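Local coordinates for ParM protein (Staphylococcus aureus, PDB 3JS6), which probably assembles into actin-like filaments that segregate plasmid DNA, at residues R33-N38 with T74-D79; A131-L136 with V157-Q162; L167-M172 with E317-S322. All coordinates share one frame; numbering follows the deposited sequence.

Interaction 1: R33-N38 with T74-D79; sequences RKTNEN and TNTGKD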
ATOM      1  N   ARG A  33      -4.651 -21.911  -1.980  1.00 19.90           N
ATOM      2  CA  ARG A  33      -3.960 -22.969  -2.689  1.00 23.93           C
ATOM      3  C   ARG A  33      -5.013 -23.859  -3.279  1.00 30.32           C
ATOM      4  O   ARG A  33      -6.018 -24.142  -2.623  1.00 30.37           O
ATOM      5  CB  ARG A  33      -3.094 -23.779  -1.715  1.00 24.32           C
ATOM      6  CG  ARG A  33      -2.588 -25.061  -2.318  1.00 43.79           C
ATOM      7  CD  ARG A  33      -1.514 -25.713  -1.460  1.00 49.75           C
ATOM      8  NE  ARG A  33      -1.266 -27.084  -1.902  1.00 51.28           N
ATOM      9  CZ  ARG A  33      -0.239 -27.820  -1.502  1.00 50.80           C
ATOM     10  NH1 ARG A  33       0.647 -27.318  -0.652  1.00 57.09           N
ATOM     11  NH2 ARG A  33      -0.106 -29.059  -1.947  1.00 61.83           N
ATOM     12  N   LYS A  34      -4.822 -24.295  -4.514  1.00 27.56           N
ATOM     13  CA  LYS A  34      -5.844 -25.154  -5.066  1.00 43.38           C
ATOM     14  C   LYS A  34      -5.455 -26.592  -4.825  1.00 46.45           C
ATOM     15  O   LYS A  34      -4.436 -27.071  -5.323  1.00 46.65           O
ATOM     16  CB  LYS A  34      -6.092 -24.872  -6.553  1.00 45.53           C
ATOM     17  CG  LYS A  34      -4.956 -25.149  -7.482  1.00 44.46           C
ATOM     18  CD  LYS A  34      -5.402 -24.979  -8.927  1.00 49.59           C
ATOM     19  CE  LYS A  34      -6.546 -25.917  -9.287  1.00 51.17           C
ATOM     20  NZ  LYS A  34      -6.990 -25.763 -10.707  1.00 48.19           N
ATOM     21  N   THR A  35      -6.273 -27.261  -4.018  1.00 48.65           N
ATOM     22  CA  THR A  35      -6.063 -28.652  -3.660  1.00 53.82           C
ATOM     23  C   THR A  35      -7.199 -29.502  -4.202  1.00 57.06           C
ATOM     24  O   THR A  35      -8.303 -28.999  -4.428  1.00 49.98           O
ATOM     25  CB  THR A  35      -5.992 -28.810  -2.143  1.00 58.09           C
ATOM     26  OG1 THR A  35      -7.130 -28.174  -1.549  1.00 61.06           O
ATOM     27  CG2 THR A  35      -4.708 -28.179  -1.605  1.00 55.56           C
ATOM     28  N   ASN A  36      -6.917 -30.789  -4.396  1.00 61.94           N
ATOM     29  CA  ASN A  36      -7.882 -31.742  -4.941  1.00 65.25           C
ATOM     30  C   ASN A  36      -9.093 -32.019  -4.060  1.00 67.68           C
ATOM     31  O   ASN A  36     -10.024 -32.705  -4.490  1.00 69.82           O
ATOM     32  CB  ASN A  36      -7.190 -33.069  -5.264  1.00 69.89           C
ATOM     33  CG  ASN A  36      -8.109 -34.048  -5.979  1.00 74.48           C
ATOM     34  OD1 ASN A  36      -8.447 -33.857  -7.150  1.00 80.03           O
ATOM     35  ND2 ASN A  36      -8.525 -35.099  -5.273  1.00 73.35           N
ATOM     36  N   GLU A  37      -9.089 -31.512  -2.831  1.00 66.34           N
ATOM     37  CA  GLU A  37     -10.232 -31.735  -1.956  1.00 69.71           C
ATOM     38  C   GLU A  37     -11.407 -30.904  -2.474  1.00 70.26           C
ATOM     39  O   GLU A  37     -11.943 -30.044  -1.774  1.00 74.07           O
ATOM     40  CB  GLU A  37      -9.881 -31.364  -0.514  1.00 69.59           C
ATOM     41  CG  GLU A  37      -8.788 -32.260   0.081  1.00 75.90           C
ATOM     42  CD  GLU A  37      -8.773 -32.270   1.613  1.00 79.77           C
ATOM     43  OE1 GLU A  37      -9.812 -32.610   2.224  1.00 78.01           O
ATOM     44  OE2 GLU A  37      -7.720 -31.949   2.209  1.00 82.61           O
ATOM     45  N   ASN A  38     -11.797 -31.199  -3.714  1.00 70.99           N
ATOM     46  CA  ASN A  38     -12.874 -30.510  -4.420  1.00 68.03           C
ATOM     47  C   ASN A  38     -14.105 -30.121  -3.626  1.00 65.25           C
ATOM     48  O   ASN A  38     -14.623 -30.871  -2.788  1.00 63.61           O
ATOM     49  CB  ASN A  38     -13.307 -31.315  -5.644  1.00 72.02           C
ATOM     50  CG  ASN A  38     -12.193 -31.483  -6.641  1.00 73.18           C
ATOM     51  OD1 ASN A  38     -11.421 -30.553  -6.882  1.00 73.61           O
ATOM     52  ND2 ASN A  38     -12.105 -32.668  -7.242  1.00 74.90           N
ATOM     53  N   THR A  74     -12.111 -20.865  -3.808  1.00 22.47           N
ATOM     54  CA  THR A  74     -11.535 -21.828  -2.897  1.00 29.25           C
ATOM     55  C   THR A  74     -11.965 -21.529  -1.473  1.00 28.00           C
ATOM     56  O   THR A  74     -12.501 -20.459  -1.179  1.00 28.83           O
ATOM     57  CB  THR A  74      -9.980 -21.784  -2.994  1.00 30.99           C
ATOM     58  OG1 THR A  74      -9.399 -22.791  -2.151  1.00 29.99           O
ATOM     59  CG2 THR A  74      -9.469 -20.411  -2.548  1.00 27.94           C
ATOM     60  N   ASN A  75     -11.693 -22.464  -0.594  1.00 29.52           N
ATOM     61  CA  ASN A  75     -12.033 -22.285   0.766  1.00 27.76           C
ATOM     62  C   ASN A  75     -10.712 -22.160   1.519  1.00 31.74           C
ATOM     63  O   ASN A  75     -10.685 -21.876   2.707  1.00 32.45           O
ATOM     64  CB  ASN A  75     -12.889 -23.460   1.275  1.00 33.70           C
ATOM     65  CG  ASN A  75     -14.304 -23.373   0.752  1.00 28.67           C
ATOM     66  OD1 ASN A  75     -15.040 -22.456   1.106  1.00 37.46           O
ATOM     67  ND2 ASN A  75     -14.677 -24.327  -0.097  1.00 41.43           N
ATOM     68  N   THR A  76      -9.550 -22.353   0.765  1.00 28.57           N
ATOM     69  CA  THR A  76      -8.170 -22.287   1.372  1.00 34.59           C
ATOM     70  C   THR A  76      -7.680 -20.867   1.672  1.00 29.07           C
ATOM     71  O   THR A  76      -6.619 -20.721   2.266  1.00 28.45           O
ATOM     72  CB  THR A  76      -7.116 -22.992   0.470  1.00 40.40           C
ATOM     73  OG1 THR A  76      -7.066 -22.325  -0.805  1.00 28.67           O
ATOM     74  CG2 THR A  76      -7.474 -24.449   0.273  1.00 30.20           C
ATOM     75  N   GLY A  77      -8.417 -19.843   1.294  1.00 23.15           N
ATOM     76  CA  GLY A  77      -8.020 -18.457   1.519  1.00 28.43           C
ATOM     77  C   GLY A  77      -7.680 -18.164   2.977  1.00 34.05           C
ATOM     78  O   GLY A  77      -8.453 -18.508   3.880  1.00 32.93           O
ATOM     79  N   LYS A  78      -6.536 -17.523   3.181  1.00 29.71           N
ATOM     80  CA  LYS A  78      -6.108 -17.151   4.525  1.00 27.88           C
ATOM     81  C   LYS A  78      -5.355 -15.818   4.481  1.00 37.83           C
ATOM     82  O   LYS A  78      -4.703 -15.520   3.487  1.00 31.01           O
ATOM     83  CB  LYS A  78      -5.222 -18.256   5.085  1.00 37.27           C
ATOM     84  CG  LYS A  78      -4.590 -17.889   6.404  1.00 49.66           C
ATOM     85  CD  LYS A  78      -3.565 -18.924   6.847  1.00 59.08           C
ATOM     86  CE  LYS A  78      -4.211 -20.256   7.196  1.00 58.81           C
ATOM     87  NZ  LYS A  78      -3.221 -21.216   7.761  1.00 63.46           N
ATOM     88  N   ASP A  79      -5.451 -15.019   5.528  1.00 29.74           N
ATOM     89  CA  ASP A  79      -4.729 -13.745   5.559  1.00 33.03           C
ATOM     90  C   ASP A  79      -3.235 -14.051   5.664  1.00 33.53           C
ATOM     91  O   ASP A  79      -2.855 -15.013   6.301  1.00 31.01           O
ATOM     92  CB  ASP A  79      -5.176 -12.908   6.767  1.00 38.62           C
ATOM     93  CG  ASP A  79      -6.578 -12.331   6.598  1.00 40.87           C
ATOM     94  OD1 ASP A  79      -7.210 -11.988   7.610  1.00 46.86           O
ATOM     95  OD2 ASP A  79      -7.045 -12.209   5.450  1.00 42.91           O
TER
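The flat groups met here are the two peptides flanking the CA of Arg33, and Thr76 lies beside them. Arg33 is extended, which turns its N-H and its C=O to the same side. The Thr76 hydroxyl sits in front of both. Arg33 N donates to Thr76 OG1 over 2.7 Å, and the bond is almost straight (174°). Arg33 O lies 2.8 Å from the same OG1. With chi1 at 61°, OG1 of Thr76 is tucked between its own backbone N and carbonyl carbon and faces the Arg33 peptides. The methyl takes the flank: Thr76 CG2 is 3.3 Å from Arg33 O. Further along, Thr35 OG1 is 4.2 Å from Thr76 CG2. The two OG1 atoms of Thr74 and Thr76 are 2.7 Å apart. The guanidinium of Arg33 takes no part across the contact; its NH1 makes a weak, long ion pair with Glu62. In this N-terminal domain of the actin-like fold, strands 23-33 and 78-79 pair antiparallel, with backbone bonding between Ile31 and Lys78. Two residues on, Arg33 faces Thr76 in the same register. The side-chain hydroxyl appears to stand in for a backbone partner. The chemistry is consistent with the pairing being extended beyond the N-terminal start of strand 78-79 by a threonine hydroxyl, with almost no apolar packing.

Interaction 2: A131-L136 with V157-Q162; sequences AKFEKL and VKIVAQ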
ATOM      1  N   ALA A 131      17.272  -6.097   5.369  1.00 38.52           N
ATOM      2  CA  ALA A 131      18.160  -7.054   4.703  1.00 36.59           C
ATOM      3  C   ALA A 131      17.394  -8.288   4.233  1.00 32.66           C
ATOM      4  O   ALA A 131      17.588  -8.757   3.117  1.00 29.58           O
ATOM      5  CB  ALA A 131      19.282  -7.477   5.637  1.00 42.85           C
ATOM      6  N   LYS A 132      16.532  -8.831   5.083  1.00 28.85           N
ATOM      7  CA  LYS A 132      15.762 -10.004   4.696  1.00 27.82           C
ATOM      8  C   LYS A 132      14.699  -9.696   3.637  1.00 25.38           C
ATOM      9  O   LYS A 132      14.396 -10.545   2.817  1.00 31.00           O
ATOM     10  CB  LYS A 132      15.099 -10.627   5.928  1.00 33.30           C
ATOM     11  CG  LYS A 132      16.108 -11.313   6.852  1.00 33.94           C
ATOM     12  CD  LYS A 132      15.451 -11.981   8.066  1.00 43.30           C
ATOM     13  CE  LYS A 132      14.738 -10.973   8.946  1.00 43.21           C
ATOM     14  NZ  LYS A 132      14.190 -11.625  10.174  1.00 50.87           N
ATOM     15  N   PHE A 133      14.131  -8.493   3.655  1.00 26.57           N
ATOM     16  CA  PHE A 133      13.098  -8.150   2.662  1.00 23.30           C
ATOM     17  C   PHE A 133      13.793  -7.997   1.311  1.00 26.21           C
ATOM     18  O   PHE A 133      13.328  -8.519   0.300  1.00 24.53           O
ATOM     19  CB  PHE A 133      12.418  -6.846   3.056  1.00 24.60           C
ATOM     20  CG  PHE A 133      11.203  -6.497   2.228  1.00 19.55           C
ATOM     21  CD1 PHE A 133      10.701  -5.196   2.259  1.00 18.65           C
ATOM     22  CD2 PHE A 133      10.522  -7.461   1.501  1.00 26.56           C
ATOM     23  CE1 PHE A 133       9.533  -4.854   1.581  1.00 21.51           C
ATOM     24  CE2 PHE A 133       9.354  -7.139   0.821  1.00 28.28           C
ATOM     25  CZ  PHE A 133       8.858  -5.834   0.860  1.00 27.18           C
ATOM     26  N   GLU A 134      14.914  -7.280   1.294  1.00 22.94           N
ATOM     27  CA  GLU A 134      15.637  -7.093   0.050  1.00 28.35           C
ATOM     28  C   GLU A 134      16.100  -8.448  -0.475  1.00 29.68           C
ATOM     29  O   GLU A 134      16.201  -8.646  -1.687  1.00 27.31           O
ATOM     30  CB  GLU A 134      16.813  -6.112   0.244  1.00 36.07           C
ATOM     31  CG  GLU A 134      18.209  -6.719   0.209  1.00 54.26           C
ATOM     32  CD  GLU A 134      18.642  -7.201  -1.176  1.00 57.73           C
ATOM     33  OE1 GLU A 134      18.623  -6.394  -2.140  1.00 54.57           O
ATOM     34  OE2 GLU A 134      19.016  -8.391  -1.287  1.00 59.21           O
ATOM     35  N   LYS A 135      16.383  -9.394   0.419  1.00 28.18           N
ATOM     36  CA  LYS A 135      16.799 -10.720  -0.040  1.00 30.33           C
ATOM     37  C   LYS A 135      15.621 -11.488  -0.673  1.00 31.32           C
ATOM     38  O   LYS A 135      15.795 -12.301  -1.580  1.00 25.27           O
ATOM     39  CB  LYS A 135      17.379 -11.537   1.117  1.00 37.62           C
ATOM     40  CG  LYS A 135      18.885 -11.461   1.230  1.00 41.86           C
ATOM     41  CD  LYS A 135      19.408 -12.405   2.314  1.00 50.91           C
ATOM     42  CE  LYS A 135      18.929 -13.841   2.069  1.00 56.67           C
ATOM     43  NZ  LYS A 135      19.374 -14.810   3.124  1.00 64.34           N
ATOM     44  N   LEU A 136      14.415 -11.241  -0.188  1.00 25.95           N
ATOM     45  CA  LEU A 136      13.267 -11.907  -0.767  1.00 28.55           C
ATOM     46  C   LEU A 136      13.051 -11.351  -2.186  1.00 26.47           C
ATOM     47  O   LEU A 136      12.784 -12.091  -3.120  1.00 20.86           O
ATOM     48  CB  LEU A 136      12.013 -11.628   0.071  1.00 25.37           C
ATOM     49  CG  LEU A 136      11.821 -12.297   1.435  1.00 39.66           C
ATOM     50  CD1 LEU A 136      10.571 -11.713   2.124  1.00 34.09           C
ATOM     51  CD2 LEU A 136      11.668 -13.812   1.252  1.00 32.11           C
ATOM     52  N   VAL A 157      16.846  -3.294  -6.570  1.00 20.40           N
ATOM     53  CA  VAL A 157      15.766  -3.133  -5.582  1.00 23.01           C
ATOM     54  C   VAL A 157      15.956  -1.834  -4.812  1.00 20.72           C
ATOM     55  O   VAL A 157      17.061  -1.500  -4.402  1.00 22.02           O
ATOM     56  CB  VAL A 157      15.743  -4.305  -4.566  1.00 26.59           C
ATOM     57  CG1 VAL A 157      14.660  -4.066  -3.505  1.00 25.72           C
ATOM     58  CG2 VAL A 157      15.474  -5.619  -5.304  1.00 24.04           C
ATOM     59  N   LYS A 158      14.878  -1.088  -4.629  1.00 22.28           N
ATOM     60  CA  LYS A 158      14.976   0.154  -3.886  1.00 20.51           C
ATOM     61  C   LYS A 158      13.857   0.170  -2.869  1.00 22.90           C
ATOM     62  O   LYS A 158      12.689   0.083  -3.237  1.00 26.06           O
ATOM     63  CB  LYS A 158      14.853   1.340  -4.830  1.00 19.19           C
ATOM     64  CG  LYS A 158      14.894   2.718  -4.144  1.00 34.29           C
ATOM     65  CD  LYS A 158      16.165   2.957  -3.321  1.00 36.06           C
ATOM     66  CE  LYS A 158      16.267   4.419  -2.894  1.00 42.66           C
ATOM     67  NZ  LYS A 158      17.404   4.655  -1.985  1.00 33.69           N
ATOM     68  N   ILE A 159      14.225   0.261  -1.593  1.00 24.67           N
ATOM     69  CA  ILE A 159      13.247   0.271  -0.514  1.00 27.71           C
ATOM     70  C   ILE A 159      13.282   1.553   0.323  1.00 29.64           C
ATOM     71  O   ILE A 159      14.345   1.965   0.781  1.00 24.73           O
ATOM     72  CB  ILE A 159      13.500  -0.888   0.458  1.00 24.67           C
ATOM     73  CG1 ILE A 159      13.415  -2.232  -0.268  1.00 22.63           C
ATOM     74  CG2 ILE A 159      12.511  -0.803   1.595  1.00 37.47           C
ATOM     75  CD1 ILE A 159      14.107  -3.332   0.459  1.00 25.29           C
ATOM     76  N   VAL A 160      12.136   2.193   0.526  1.00 20.74           N
ATOM     77  CA  VAL A 160      12.135   3.372   1.382  1.00 27.46           C
ATOM     78  C   VAL A 160      11.082   3.232   2.477  1.00 28.24           C
ATOM     79  O   VAL A 160      10.360   2.229   2.525  1.00 27.64           O
ATOM     80  CB  VAL A 160      11.853   4.665   0.582  1.00 26.64           C
ATOM     81  CG1 VAL A 160      12.951   4.870  -0.454  1.00 28.77           C
ATOM     82  CG2 VAL A 160      10.481   4.610  -0.061  1.00 31.15           C
ATOM     83  N   ALA A 161      11.010   4.219   3.367  1.00 26.03           N
ATOM     84  CA  ALA A 161       9.984   4.212   4.423  1.00 32.58           C
ATOM     85  C   ALA A 161       8.643   4.472   3.729  1.00 28.25           C
ATOM     86  O   ALA A 161       8.556   5.317   2.839  1.00 34.87           O
ATOM     87  CB  ALA A 161      10.273   5.312   5.451  1.00 36.79           C
ATOM     88  N   GLN A 162       7.590   3.777   4.137  1.00 32.71           N
ATOM     89  CA  GLN A 162       6.292   3.918   3.468  1.00 38.69           C
ATOM     90  C   GLN A 162       5.740   5.320   3.257  1.00 36.98           C
ATOM     91  O   GLN A 162       5.241   5.634   2.166  1.00 36.47           O
ATOM     92  CB  GLN A 162       5.241   3.070   4.175  1.00 44.06           C
ATOM     93  CG  GLN A 162       5.755   1.727   4.581  1.00 48.33           C
ATOM     94  CD  GLN A 162       4.644   0.770   4.927  1.00 57.31           C
ATOM     95  OE1 GLN A 162       3.695   1.123   5.643  1.00 50.43           O
ATOM     96  NE2 GLN A 162       4.754  -0.454   4.427  1.00 44.30           N
TER
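Ile159 lays its CD1 methyl against the start of the Glu134 side chain. The methyl is 3.9 Å from Glu134 CB and 4.1 Å from Glu134 CA, so it touches the base of the side chain and the CA beneath it. CG1 of Ile159 stands beside its own backbone N and opposite the carbonyl carbon (chi1 -59°), and this carries CD1 up to the helix. The same methyl approaches the Phe133 ring obliquely, 4.3 Å from Phe133 CD1. One methyl thus touches two consecutive helix residues. Glu134 bends at its second torsion (70°). Its OE1 comes within 4.3 Å of Val157 CB, and that oxygen also has a weak hydrogen bond with Asn138. No hydrogen bond crosses between 131-136 and 157-162, so the contact is van der Waals packing. The helix segment runs roughly antiparallel to the strand, at 145°, with the axes 9.4 Å apart. Val157 and Ile159 point to helix 128-137. The alternate residues Lys158 and Val160 touch helix 325-342 on the other side of the sheet. Phe133 also rests on Thr118 and Met120 of strand 111-120, and its ring meets that of Tyr87. Helix 128-137 lies in the connection between the parallel strands 111-120 and 148-161 and packs across both, within the N-terminal domain of the actin-like fold.

Interaction 3: L167-M172 with E317-S322; sequences LLDLNM and EKADDS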
ATOM      1  N   LEU A 167       4.786  11.012   0.030  1.00 25.77           N
ATOM      2  CA  LEU A 167       5.372  12.336  -0.188  1.00 25.62           C
ATOM      3  C   LEU A 167       5.881  12.512  -1.629  1.00 26.22           C
ATOM      4  O   LEU A 167       5.693  13.566  -2.252  1.00 20.52           O
ATOM      5  CB  LEU A 167       6.528  12.559   0.793  1.00 22.57           C
ATOM      6  CG  LEU A 167       6.076  12.972   2.186  1.00 29.19           C
ATOM      7  CD1 LEU A 167       7.243  12.957   3.152  1.00 39.31           C
ATOM      8  CD2 LEU A 167       5.457  14.344   2.114  1.00 37.39           C
ATOM      9  N   LEU A 168       6.546  11.478  -2.137  1.00 21.62           N
ATOM     10  CA  LEU A 168       7.115  11.490  -3.483  1.00 24.70           C
ATOM     11  C   LEU A 168       6.072  11.541  -4.597  1.00 25.00           C
ATOM     12  O   LEU A 168       6.338  12.066  -5.683  1.00 24.38           O
ATOM     13  CB  LEU A 168       8.015  10.268  -3.669  1.00 16.19           C
ATOM     14  CG  LEU A 168       9.304  10.305  -2.837  1.00 21.38           C
ATOM     15  CD1 LEU A 168      10.072   8.978  -3.047  1.00 27.28           C
ATOM     16  CD2 LEU A 168      10.161  11.499  -3.235  1.00 24.03           C
ATOM     17  N   ASP A 169       4.895  10.979  -4.333  1.00 19.60           N
ATOM     18  CA  ASP A 169       3.794  10.986  -5.292  1.00 22.46           C
ATOM     19  C   ASP A 169       3.479  12.452  -5.584  1.00 22.64           C
ATOM     20  O   ASP A 169       3.254  12.827  -6.727  1.00 23.40           O
ATOM     21  CB  ASP A 169       2.569  10.283  -4.650  1.00 23.65           C
ATOM     22  CG  ASP A 169       1.286  10.332  -5.509  1.00 35.50           C
ATOM     23  OD1 ASP A 169       1.338  10.223  -6.759  1.00 25.77           O
ATOM     24  OD2 ASP A 169       0.190  10.436  -4.903  1.00 26.32           O
ATOM     25  N   LEU A 170       3.499  13.280  -4.541  1.00 24.96           N
ATOM     26  CA  LEU A 170       3.150  14.692  -4.665  1.00 19.68           C
ATOM     27  C   LEU A 170       4.308  15.683  -4.620  1.00 22.53           C
ATOM     28  O   LEU A 170       4.083  16.886  -4.556  1.00 24.26           O
ATOM     29  CB  LEU A 170       2.160  15.065  -3.566  1.00 19.70           C
ATOM     30  CG  LEU A 170       0.917  14.160  -3.547  1.00 19.45           C
ATOM     31  CD1 LEU A 170       0.005  14.561  -2.413  1.00 23.46           C
ATOM     32  CD2 LEU A 170       0.191  14.266  -4.880  1.00 25.81           C
ATOM     33  N   ASN A 171       5.543  15.211  -4.628  1.00 18.23           N
ATOM     34  CA  ASN A 171       6.630  16.185  -4.567  1.00 24.28           C
ATOM     35  C   ASN A 171       7.789  15.857  -5.485  1.00 21.28           C
ATOM     36  O   ASN A 171       8.926  16.278  -5.241  1.00 23.10           O
ATOM     37  CB  ASN A 171       7.110  16.325  -3.125  1.00 23.85           C
ATOM     38  CG  ASN A 171       6.127  17.086  -2.271  1.00 30.82           C
ATOM     39  OD1 ASN A 171       6.111  18.317  -2.273  1.00 27.45           O
ATOM     40  ND2 ASN A 171       5.282  16.357  -1.552  1.00 23.70           N
HETATM   41  N   MSE A 172       7.479  15.119  -6.549  1.00 18.80           N
HETATM   42  CA  MSE A 172       8.500  14.721  -7.506  1.00 22.46           C
HETATM   43  C   MSE A 172       8.013  14.535  -8.933  1.00 23.11           C
HETATM   44  O   MSE A 172       6.995  13.871  -9.193  1.00 22.28           O
HETATM   45  CB  MSE A 172       9.168  13.426  -7.023  1.00 17.68           C
HETATM   46  CG  MSE A 172      10.205  12.865  -7.950  1.00 25.16           C
HETATM   47 SE   MSE A 172      11.058  11.287  -7.155  1.00 35.92          SE
HETATM   48  CE  MSE A 172      12.362  11.030  -8.546  1.00 28.86           C
ATOM     49  N   GLU A 317      -3.483  18.769   1.511  1.00 17.77           N
ATOM     50  CA  GLU A 317      -3.522  18.375   0.116  1.00 19.51           C
ATOM     51  C   GLU A 317      -3.911  16.905   0.022  1.00 19.98           C
ATOM     52  O   GLU A 317      -3.608  16.117   0.914  1.00 22.34           O
ATOM     53  CB  GLU A 317      -2.149  18.595  -0.528  1.00 20.60           C
ATOM     54  CG  GLU A 317      -2.089  18.106  -1.992  1.00 24.89           C
ATOM     55  CD  GLU A 317      -0.742  18.342  -2.633  1.00 30.13           C
ATOM     56  OE1 GLU A 317      -0.587  17.992  -3.821  1.00 26.06           O
ATOM     57  OE2 GLU A 317       0.161  18.871  -1.950  1.00 28.47           O
ATOM     58  N   LYS A 318      -4.580  16.515  -1.056  1.00 18.26           N
ATOM     59  CA  LYS A 318      -4.954  15.119  -1.230  1.00 23.07           C
ATOM     60  C   LYS A 318      -4.664  14.736  -2.667  1.00 28.53           C
ATOM     61  O   LYS A 318      -4.815  15.568  -3.570  1.00 25.88           O
ATOM     62  CB  LYS A 318      -6.458  14.912  -0.978  1.00 22.34           C
ATOM     63  CG  LYS A 318      -6.905  13.440  -1.063  1.00 44.16           C
ATOM     64  CD  LYS A 318      -8.437  13.304  -1.105  1.00 33.21           C
ATOM     65  CE  LYS A 318      -8.884  11.834  -1.023  1.00 47.76           C
ATOM     66  NZ  LYS A 318      -8.473  10.968  -2.188  1.00 39.83           N
ATOM     67  N   ALA A 319      -4.272  13.481  -2.881  1.00 24.34           N
ATOM     68  CA  ALA A 319      -4.028  12.973  -4.229  1.00 26.25           C
ATOM     69  C   ALA A 319      -5.228  12.113  -4.629  1.00 30.78           C
ATOM     70  O   ALA A 319      -5.940  11.615  -3.757  1.00 37.46           O
ATOM     71  CB  ALA A 319      -2.752  12.116  -4.246  1.00 32.30           C
ATOM     72  N   ASP A 320      -5.469  11.932  -5.929  1.00 37.20           N
ATOM     73  CA  ASP A 320      -6.573  11.063  -6.373  1.00 35.15           C
ATOM     74  C   ASP A 320      -6.117   9.618  -6.157  1.00 35.74           C
ATOM     75  O   ASP A 320      -4.925   9.347  -6.166  1.00 38.60           O
ATOM     76  CB  ASP A 320      -6.884  11.253  -7.861  1.00 43.12           C
ATOM     77  CG  ASP A 320      -7.807  12.433  -8.127  1.00 54.35           C
ATOM     78  OD1 ASP A 320      -8.897  12.497  -7.513  1.00 50.71           O
ATOM     79  OD2 ASP A 320      -7.443  13.289  -8.964  1.00 57.08           O
ATOM     80  N   ASP A 321      -7.063   8.698  -5.986  1.00 35.55           N
ATOM     81  CA  ASP A 321      -6.752   7.291  -5.745  1.00 35.41           C
ATOM     82  C   ASP A 321      -5.665   7.148  -4.697  1.00 36.79           C
ATOM     83  O   ASP A 321      -4.596   6.601  -4.981  1.00 36.46           O
ATOM     84  CB  ASP A 321      -6.304   6.595  -7.026  1.00 39.68           C
ATOM     85  CG  ASP A 321      -7.450   5.924  -7.757  1.00 57.93           C
ATOM     86  OD1 ASP A 321      -8.333   6.648  -8.268  1.00 63.48           O
ATOM     87  OD2 ASP A 321      -7.472   4.669  -7.817  1.00 63.40           O
ATOM     88  N   SER A 322      -5.944   7.647  -3.495  1.00 31.74           N
ATOM     89  CA  SER A 322      -5.004   7.585  -2.380  1.00 31.02           C
ATOM     90  C   SER A 322      -4.455   6.169  -2.153  1.00 19.77           C
ATOM     91  O   SER A 322      -3.350   6.007  -1.641  1.00 20.69           O
ATOM     92  CB  SER A 322      -5.671   8.078  -1.088  1.00 28.19           C
ATOM     93  OG  SER A 322      -6.017   9.449  -1.158  1.00 39.10           O
TER
HETATM   94  O   HOH W   1       1.858  18.373  -5.083  1.00 31.87           O
HETATM   95  O   HOH W   2       2.920  17.902  -1.092  1.00 32.65           O
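Asp169 OD2 is gripped by two groups of helix 325-342 while it touches Ala319. It forms a salt bridge with Arg328 and a hydrogen bond with Ser325, and the methyl of Ala319 lies 3.5 Å away, from Asp169 OD2 to Ala319 CB. Asp169 holds its CG anti to the backbone N (chi1 175°), which swings the carboxylate out toward 317-322.

Leu170, next in the chain, sends its two branches to different partners. Its CD2 branch packs on Ala319 CB at 3.7 Å. Its CD1 branch lies against the carboxylate of Glu317, 3.8 Å from Glu317 OE1. The Leu170 and Glu317 side chains come from opposite directions, and that of Glu317 is fully extended. It reaches toward the residues that follow helix 162-169, where water joins it to Leu170 O.

Two waters complete the join. Water 1 donates to Leu170 O (2.7 Å) and also to Glu317 OE1. Water 2 accepts from Asn171 ND2 at 2.9 Å and donates to Glu317 OE2. Asn171 ND2 also bonds back to Leu167 O over 2.9 Å, with an N-H...O angle of 160°. That bond lies close to the amide plane and would fix how the Asn171 amide is turned. Glu317 OE2 has a salt bridge to Arg293 as well.

Asp169 and Leu170 thus meet Glu317, at the end of strand 316-317, and Ala319 in the loop after it. Each carboxylate has its own arginine outside the two segments, Arg328 for Asp169 and Arg293 for Glu317, which would be expected to favour the ionised forms. No direct hydrogen bond or salt bridge crosses between the segments. The chemistry implies an apolar contact at Leu170 and Ala319, bordered by two carboxylates and bridged by water.

In the fold
Interactions 1 and 2 reach the same large mixed sheet of the N-terminal half, but at well separated places: their centres are 30 Å apart and their nearest atoms about 14 Å. Interaction 2 leads into interaction 3, because helix 162-169 directly follows strand 148-161. Those two contacts have centres 22 Å apart and come within about 5 Å at their nearest atoms without touching. Helix 325-342 borders both. Interactions 1 and 3 lie on opposite sides of the chain's centre, 38 Å between centres. Interaction 3 joins the helix after the N-terminal sheet to the edge of the C-terminal sheet, consistent with the two-domain actin fold. The structure is the nucleotide-free form.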